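Local coordinates for protein glycerol-3-phosphate dehydrogenase [NAD(P)+] (Coxiella burnetii, PDB 3K96) that probably catalyses the NAD(P)H-dependent reduction of dihydroxyacetone phosphate to sn-glycerol 3-phosphate, the precursor for phospholipid synthesis, at residues Asn203-Ser214 and Leu250-Leu261; Leu231-Arg242 and Ala344-Ser352. All coordinates share one frame; numbering follows the deposited sequence. Where two conformers were deposited one is given.

Contact 1 (Asn203-Ser214 and Leu250-Leu261); sequences NDDMIGVELCGS and LVSVFGGKQETL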
# COMPACT_ATOMS: atom_id res chain seq x y z
N ASN A 203 -7.64 16.51 9.99
CA ASN A 203 -7.93 15.20 10.53
C ASN A 203 -8.23 15.43 12.02
O ASN A 203 -7.59 16.22 12.69
CB ASN A 203 -6.76 14.25 10.24
CG ASN A 203 -6.89 12.92 10.93
OD1 ASN A 203 -7.17 12.85 12.12
ND2 ASN A 203 -6.62 11.84 10.21
N ASP A 204 -9.25 14.73 12.50
CA ASP A 204 -9.74 14.88 13.85
C ASP A 204 -9.14 13.88 14.86
O ASP A 204 -9.59 13.83 16.00
CB ASP A 204 -11.25 14.59 13.81
CG ASP A 204 -11.56 13.08 13.49
OD1 ASP A 204 -10.95 12.51 12.55
OD2 ASP A 204 -12.43 12.48 14.17
N ASP A 205 -8.13 13.13 14.47
CA ASP A 205 -7.65 12.05 15.31
C ASP A 205 -6.16 12.12 15.59
O ASP A 205 -5.38 11.32 15.07
CB ASP A 205 -8.00 10.75 14.59
CG ASP A 205 -7.52 9.51 15.31
OD1 ASP A 205 -7.32 9.54 16.55
OD2 ASP A 205 -7.35 8.49 14.61
N MET A 206 -5.76 13.05 16.44
CA MET A 206 -4.35 13.21 16.75
C MET A 206 -3.73 11.89 17.26
O MET A 206 -2.65 11.49 16.84
CB MET A 206 -4.18 14.34 17.75
CG MET A 206 -2.78 14.61 18.19
SD MET A 206 -2.64 16.18 19.13
CE MET A 206 -3.12 17.36 17.94
N ILE A 207 -4.40 11.22 18.16
CA ILE A 207 -3.83 10.01 18.72
C ILE A 207 -3.63 8.91 17.67
O ILE A 207 -2.59 8.28 17.64
CB ILE A 207 -4.60 9.52 19.95
CG1 ILE A 207 -3.83 8.40 20.62
CG2 ILE A 207 -6.02 9.08 19.58
CD1 ILE A 207 -4.09 8.31 22.10
N GLY A 208 -4.59 8.74 16.78
CA GLY A 208 -4.49 7.73 15.74
C GLY A 208 -3.35 8.06 14.80
O GLY A 208 -2.59 7.18 14.41
N VAL A 209 -3.24 9.34 14.43
CA VAL A 209 -2.19 9.80 13.54
C VAL A 209 -0.81 9.53 14.16
O VAL A 209 0.11 9.03 13.50
CB VAL A 209 -2.36 11.33 13.17
CG1 VAL A 209 -1.12 11.87 12.50
CG2 VAL A 209 -3.59 11.53 12.28
N GLU A 210 -0.67 9.83 15.44
CA GLU A 210 0.59 9.60 16.13
C GLU A 210 0.96 8.13 16.17
O GLU A 210 2.07 7.77 15.90
CB GLU A 210 0.50 10.07 17.58
CG GLU A 210 0.58 11.58 17.76
CD GLU A 210 0.42 11.95 19.23
OE1 GLU A 210 1.43 12.25 19.88
OE2 GLU A 210 -0.71 11.89 19.76
N LEU A 211 0.02 7.30 16.56
CA LEU A 211 0.30 5.89 16.69
C LEU A 211 0.62 5.22 15.34
O LEU A 211 1.49 4.37 15.26
CB LEU A 211 -0.83 5.20 17.45
CG LEU A 211 -0.84 5.59 18.93
CD1 LEU A 211 -2.10 5.05 19.59
CD2 LEU A 211 0.44 5.07 19.66
N CYS A 212 -0.07 5.65 14.28
CA CYS A 212 0.22 5.12 12.94
C CYS A 212 1.65 5.45 12.58
O CYS A 212 2.39 4.61 12.08
CB CYS A 212 -0.72 5.74 11.89
SG CYS A 212 -2.34 5.03 11.88
N GLY A 213 2.03 6.71 12.83
CA GLY A 213 3.37 7.15 12.53
C GLY A 213 4.42 6.47 13.39
O GLY A 213 5.56 6.35 12.99
N SER A 214 4.05 6.00 14.57
CA SER A 214 5.06 5.41 15.44
C SER A 214 5.32 3.93 15.10
O SER A 214 6.24 3.33 15.64
CB SER A 214 4.63 5.54 16.91
OG SER A 214 3.57 4.64 17.21
N LEU A 250 -3.25 -1.23 17.78
CA LEU A 250 -2.65 -0.25 18.64
C LEU A 250 -3.48 1.04 18.65
O LEU A 250 -3.79 1.60 19.71
CB LEU A 250 -1.24 0.04 18.16
CG LEU A 250 -0.46 1.05 19.01
CD1 LEU A 250 -0.29 0.51 20.41
CD2 LEU A 250 0.90 1.37 18.37
N VAL A 251 -3.85 1.51 17.47
CA VAL A 251 -4.66 2.69 17.32
C VAL A 251 -5.99 2.49 18.08
O VAL A 251 -6.40 3.35 18.90
CB VAL A 251 -4.95 2.97 15.83
CG1 VAL A 251 -6.07 4.00 15.65
CG2 VAL A 251 -3.67 3.41 15.14
N SER A 252 -6.61 1.33 17.87
CA SER A 252 -7.90 1.05 18.49
C SER A 252 -7.86 1.08 19.99
O SER A 252 -8.74 1.66 20.62
CB SER A 252 -8.45 -0.30 18.02
OG SER A 252 -9.78 -0.44 18.51
N VAL A 253 -6.84 0.46 20.57
CA VAL A 253 -6.65 0.41 22.01
C VAL A 253 -6.45 1.79 22.65
O VAL A 253 -6.79 1.99 23.84
CB VAL A 253 -5.47 -0.50 22.38
CG1 VAL A 253 -5.08 -0.30 23.83
CG2 VAL A 253 -5.81 -1.96 22.08
N PHE A 254 -5.89 2.74 21.91
CA PHE A 254 -5.74 4.10 22.47
C PHE A 254 -6.86 5.07 22.05
O PHE A 254 -6.78 6.27 22.30
CB PHE A 254 -4.36 4.66 22.15
CG PHE A 254 -3.29 4.11 23.02
CD1 PHE A 254 -2.77 2.85 22.77
CD2 PHE A 254 -2.82 4.83 24.11
CE1 PHE A 254 -1.80 2.33 23.59
CE2 PHE A 254 -1.85 4.31 24.93
CZ PHE A 254 -1.33 3.05 24.66
N GLY A 255 -7.91 4.57 21.40
CA GLY A 255 -9.03 5.42 21.00
C GLY A 255 -8.92 6.17 19.67
O GLY A 255 -9.72 7.07 19.40
N GLY A 256 -7.94 5.81 18.85
CA GLY A 256 -7.80 6.42 17.52
C GLY A 256 -8.90 5.91 16.61
O GLY A 256 -9.70 5.09 17.03
N LYS A 257 -8.93 6.37 15.36
CA LYS A 257 -10.00 5.99 14.41
C LYS A 257 -9.51 5.16 13.23
O LYS A 257 -8.40 5.37 12.75
CB LYS A 257 -10.59 7.26 13.82
CG LYS A 257 -10.87 8.38 14.79
CD LYS A 257 -12.01 8.09 15.75
CE LYS A 257 -12.31 9.35 16.57
NZ LYS A 257 -13.46 9.17 17.46
N GLN A 258 -10.36 4.25 12.71
CA GLN A 258 -10.00 3.43 11.54
C GLN A 258 -9.84 4.32 10.28
O GLN A 258 -9.04 4.02 9.39
CB GLN A 258 -11.02 2.29 11.29
CG GLN A 258 -12.44 2.76 10.85
CD GLN A 258 -13.47 1.62 10.65
OE1 GLN A 258 -13.13 0.51 10.20
NE2 GLN A 258 -14.74 1.91 10.95
N GLU A 259 -10.62 5.39 10.22
CA GLU A 259 -10.53 6.32 9.12
C GLU A 259 -9.09 6.86 9.00
O GLU A 259 -8.63 7.22 7.91
CB GLU A 259 -11.51 7.50 9.31
CG GLU A 259 -13.01 7.16 9.14
CD GLU A 259 -13.60 6.34 10.29
OE1 GLU A 259 -13.11 6.47 11.44
OE2 GLU A 259 -14.58 5.59 10.05
N THR A 260 -8.39 6.93 10.13
CA THR A 260 -7.02 7.40 10.13
C THR A 260 -6.14 6.30 9.57
O THR A 260 -5.22 6.53 8.79
CB THR A 260 -6.55 7.78 11.53
OG1 THR A 260 -7.39 8.83 12.02
CG2 THR A 260 -5.12 8.26 11.50
N LEU A 261 -6.45 5.08 9.95
CA LEU A 261 -5.69 3.92 9.51
C LEU A 261 -5.64 3.74 7.99
O LEU A 261 -4.60 3.40 7.42
CB LEU A 261 -6.28 2.68 10.16
CG LEU A 261 -5.53 1.39 10.02
CD1 LEU A 261 -4.17 1.46 10.76
CD2 LEU A 261 -6.44 0.29 10.59
O HOH W 1 -9.33 10.20 18.07
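Asp205 ties the two segments together through one carboxylate oxygen. Its OD2 accepts from Thr260 OG1 at 2.6 Å through the anti lone pair, and from Lys257 N at 2.7 Å, this donor lying above the carboxylate plane. The other oxygen, OD1, caps the helix that follows by accepting from Gly208 N, so a single side chain starts helix 206-228 and also grips the N-cap residue of helix 258-261. With CG anti to the backbone N (chi1 178°), the carboxylate lies between the two helix starts. The backbones come closest beside it, Gly208 CA to Gly256 CA 4.0 Å, with no side chain on either residue to hold them apart. Gly255, at positive phi, is the C-prime residue of the Schellman motif ending helix 233-253. Further along, Leu211 CD1 presses on Phe254 CB at 3.4 Å, while Val251 CG2 meets Cys212 SG. The solvent side is looser: Lys257 CE passes Asp204 OD2 at 3.9 Å without a salt bridge, and a water donates to Asp205 OD1. The contact joins the sheet's edge to the turn between helices 233-253 and 258-261: Val209 rests on strand 156-160, Asn203 is backbone hydrogen-bonded to Leu178 of strand 174-180, and on the other side the Phe254 ring meets His321 edge-to-face.

Contact 2 (Leu231-Arg242 and Ala344-Ser352); sequences LGSNARAALITR and AVQELLERS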
# COMPACT_ATOMS: atom_id res chain seq x y z
N LEU A 231 12.14 -12.44 -0.90
CA LEU A 231 10.93 -13.25 -0.79
C LEU A 231 9.85 -12.81 -1.79
O LEU A 231 8.82 -13.48 -1.95
CB LEU A 231 10.40 -13.25 0.64
CG LEU A 231 11.32 -13.98 1.62
CD1 LEU A 231 10.77 -13.94 3.02
CD2 LEU A 231 11.55 -15.45 1.16
N GLY A 232 10.10 -11.69 -2.47
CA GLY A 232 9.20 -11.19 -3.52
C GLY A 232 8.11 -10.17 -3.13
O GLY A 232 7.85 -9.92 -1.95
N SER A 233 7.49 -9.60 -4.16
CA SER A 233 6.47 -8.59 -4.02
C SER A 233 5.15 -9.05 -3.42
O SER A 233 4.51 -8.28 -2.72
CB SER A 233 6.22 -7.91 -5.35
OG SER A 233 7.42 -7.27 -5.73
N ASN A 234 4.77 -10.30 -3.68
CA ASN A 234 3.55 -10.86 -3.11
C ASN A 234 3.70 -10.93 -1.59
O ASN A 234 2.78 -10.53 -0.85
CB ASN A 234 3.25 -12.29 -3.63
CG ASN A 234 2.83 -12.32 -5.11
OD1 ASN A 234 2.48 -11.28 -5.70
ND2 ASN A 234 2.86 -13.52 -5.70
N ALA A 235 4.83 -11.45 -1.13
CA ALA A 235 5.10 -11.56 0.30
C ALA A 235 5.15 -10.16 0.96
O ALA A 235 4.67 -9.96 2.08
CB ALA A 235 6.39 -12.33 0.56
N ARG A 236 5.71 -9.19 0.26
CA ARG A 236 5.78 -7.84 0.82
C ARG A 236 4.38 -7.29 1.00
O ARG A 236 4.09 -6.71 2.02
CB ARG A 236 6.62 -6.92 -0.06
CG ARG A 236 6.70 -5.49 0.48
CD ARG A 236 7.67 -4.66 -0.29
NE ARG A 236 7.24 -4.43 -1.65
CZ ARG A 236 7.96 -3.78 -2.57
NH1 ARG A 236 9.15 -3.29 -2.26
NH2 ARG A 236 7.48 -3.61 -3.79
N ALA A 237 3.50 -7.50 0.03
CA ALA A 237 2.13 -6.98 0.12
C ALA A 237 1.39 -7.64 1.26
O ALA A 237 0.64 -7.00 1.99
CB ALA A 237 1.37 -7.18 -1.22
N ALA A 238 1.60 -8.94 1.44
CA ALA A 238 0.97 -9.68 2.53
C ALA A 238 1.45 -9.11 3.89
O ALA A 238 0.67 -8.99 4.83
CB ALA A 238 1.28 -11.16 2.42
N LEU A 239 2.74 -8.81 4.00
CA LEU A 239 3.30 -8.23 5.23
C LEU A 239 2.79 -6.80 5.46
O LEU A 239 2.55 -6.40 6.60
CB LEU A 239 4.83 -8.24 5.21
CG LEU A 239 5.47 -9.65 5.27
CD1 LEU A 239 6.98 -9.63 4.99
CD2 LEU A 239 5.19 -10.26 6.61
N ILE A 240 2.62 -6.02 4.40
CA ILE A 240 2.05 -4.67 4.57
C ILE A 240 0.61 -4.80 5.10
O ILE A 240 0.19 -4.10 6.03
CB ILE A 240 2.10 -3.87 3.24
CG1 ILE A 240 3.56 -3.50 2.91
CG2 ILE A 240 1.25 -2.62 3.34
CD1 ILE A 240 3.79 -2.86 1.47
N THR A 241 -0.13 -5.75 4.54
CA THR A 241 -1.49 -5.98 4.97
C THR A 241 -1.50 -6.36 6.46
O THR A 241 -2.30 -5.83 7.23
CB THR A 241 -2.16 -7.05 4.12
OG1 THR A 241 -2.16 -6.64 2.74
CG2 THR A 241 -3.58 -7.29 4.58
N ARG A 242 -0.63 -7.27 6.87
CA ARG A 242 -0.58 -7.66 8.28
C ARG A 242 -0.12 -6.51 9.15
O ARG A 242 -0.56 -6.35 10.27
CB ARG A 242 0.35 -8.84 8.53
CG ARG A 242 -0.15 -10.15 7.98
CD ARG A 242 0.45 -11.28 8.79
NE ARG A 242 0.01 -11.19 10.19
CZ ARG A 242 0.45 -11.98 11.17
NH1 ARG A 242 -0.01 -11.81 12.41
NH2 ARG A 242 1.37 -12.92 10.92
N ALA A 344 12.56 -15.80 10.93
CA ALA A 344 11.61 -14.82 11.46
C ALA A 344 10.48 -14.47 10.47
O ALA A 344 9.30 -14.41 10.84
CB ALA A 344 12.34 -13.53 11.91
N VAL A 345 10.84 -14.24 9.22
CA VAL A 345 9.84 -13.86 8.24
C VAL A 345 8.99 -15.05 7.88
O VAL A 345 7.79 -14.91 7.60
CB VAL A 345 10.44 -13.20 7.00
CG1 VAL A 345 9.35 -12.90 5.98
CG2 VAL A 345 11.19 -11.88 7.40
N GLN A 346 9.58 -16.25 7.87
CA GLN A 346 8.80 -17.45 7.54
C GLN A 346 7.82 -17.79 8.67
O GLN A 346 6.77 -18.40 8.42
CB GLN A 346 9.70 -18.63 7.16
CG GLN A 346 10.36 -18.44 5.79
CD GLN A 346 11.17 -19.63 5.33
OE1 GLN A 346 11.69 -19.64 4.22
NE2 GLN A 346 11.29 -20.64 6.19
N GLU A 347 8.15 -17.43 9.91
CA GLU A 347 7.20 -17.61 11.02
C GLU A 347 6.04 -16.62 10.83
O GLU A 347 4.90 -16.95 11.09
CB GLU A 347 7.85 -17.42 12.40
CG GLU A 347 8.79 -18.56 12.81
CD GLU A 347 9.58 -18.28 14.09
OE1 GLU A 347 9.35 -17.24 14.75
OE2 GLU A 347 10.46 -19.09 14.43
N LEU A 348 6.34 -15.40 10.39
CA LEU A 348 5.29 -14.39 10.17
C LEU A 348 4.35 -14.76 9.02
O LEU A 348 3.13 -14.62 9.14
CB LEU A 348 5.88 -13.02 9.87
CG LEU A 348 6.52 -12.28 11.04
CD1 LEU A 348 7.13 -10.97 10.55
CD2 LEU A 348 5.47 -12.05 12.13
N LEU A 349 4.92 -15.21 7.91
CA LEU A 349 4.12 -15.57 6.73
C LEU A 349 3.35 -16.87 6.91
O LEU A 349 2.22 -16.97 6.46
CB LEU A 349 4.99 -15.64 5.46
CG LEU A 349 5.52 -14.31 4.91
CD1 LEU A 349 6.54 -14.51 3.81
CD2 LEU A 349 4.38 -13.42 4.42
N GLU A 350 3.93 -17.85 7.60
CA GLU A 350 3.27 -19.13 7.78
C GLU A 350 2.35 -19.11 9.01
O GLU A 350 2.57 -19.78 10.00
CB GLU A 350 4.31 -20.23 7.81
CG GLU A 350 5.07 -20.27 6.48
CD GLU A 350 6.20 -21.27 6.43
OE1 GLU A 350 6.31 -22.12 7.35
OE2 GLU A 350 6.99 -21.20 5.46
N ARG A 351 1.30 -18.31 8.84
CA ARG A 351 0.27 -17.99 9.82
C ARG A 351 -0.94 -18.94 9.74
O ARG A 351 -1.20 -19.55 8.69
CB ARG A 351 -0.24 -16.61 9.45
CG ARG A 351 -1.13 -15.86 10.40
CD ARG A 351 -1.96 -14.89 9.55
NE ARG A 351 -1.17 -14.33 8.44
CZ ARG A 351 -1.69 -13.81 7.32
NH1 ARG A 351 -3.01 -13.79 7.13
NH2 ARG A 351 -0.88 -13.34 6.36
N SER A 352 -1.69 -19.01 10.85
CA SER A 352 -2.90 -19.84 10.95
C SER A 352 -4.16 -18.99 10.74
O SER A 352 -4.89 -19.15 9.76
CB SER A 352 -2.95 -20.51 12.32
OG SER A 352 -1.78 -21.29 12.55
O HOH W 2 -1.34 -10.91 4.89
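Leu349 and Leu239 meet at the apolar centre, their side chains crossing at about a right angle with the two CD2 methyls 3.9 Å apart. The other branch of Leu349, CD1, reaches Ala235 CB at 3.9 Å, so the leucine straddles the face of helix 233-242, where small alanines let it approach. Just before that helix, Leu231 and Val345 slide past each other in opposite directions, and Leu231 CD1 lies 3.4 Å from Val345 CG1, tighter than usual for two methyls. The axes of helix 233-242 and helix 344-349 come no nearer than 11.2 Å, at 67°, a separation bridged by Leu239, Leu349 and Val345.

At the polar edge, Arg242 bends at chi3 (63°) and brings NH2 within 3.0 Å of Leu348 O, a weak bond made near the guanidinium plane. The two arginines slide past each other in opposite directions: Arg351 NE and CD lie over one face of the Arg242 guanidinium, CD toward its rim, and Arg242 CD lies over a face of Arg351, the planes 50° apart. The like charges are close, NE to NE 3.8 Å. Arg351 is poorly ordered; a water that donates to Ala238 O accepts weakly from its NH2.

This is plain helix-helix packing, away from the annotated sites, fixing C-terminal helix 341-349 against helix 233-253. Helix 206-228 lines the apolar end through Ser226 and Ile225, helix 326-336 packs on Leu348 and Arg242, and Asp276 and Glu167 of the second subunit bond to Ser233.

How the contacts relate
Both contacts use helix 233-253, contact 1 at its C-terminal end and contact 2 at its N-terminal part, with centres about 24 Å apart and nearest atoms about 8 Å apart. Contact 1 is partly buried and lies where the helical region meets the strands; a doubly used carboxylate and close glycine packing, with an apolar patch beside them, join helix ends. Contact 2 is more fully buried, although it is farther from the centre of the chain, and relies on leucine, valine and alanine side chains with arginines at its margin. The second subunit reaches contact 2 but not contact 1. Helix 206-228 also borders contact 2, so the same two long helices serve both places.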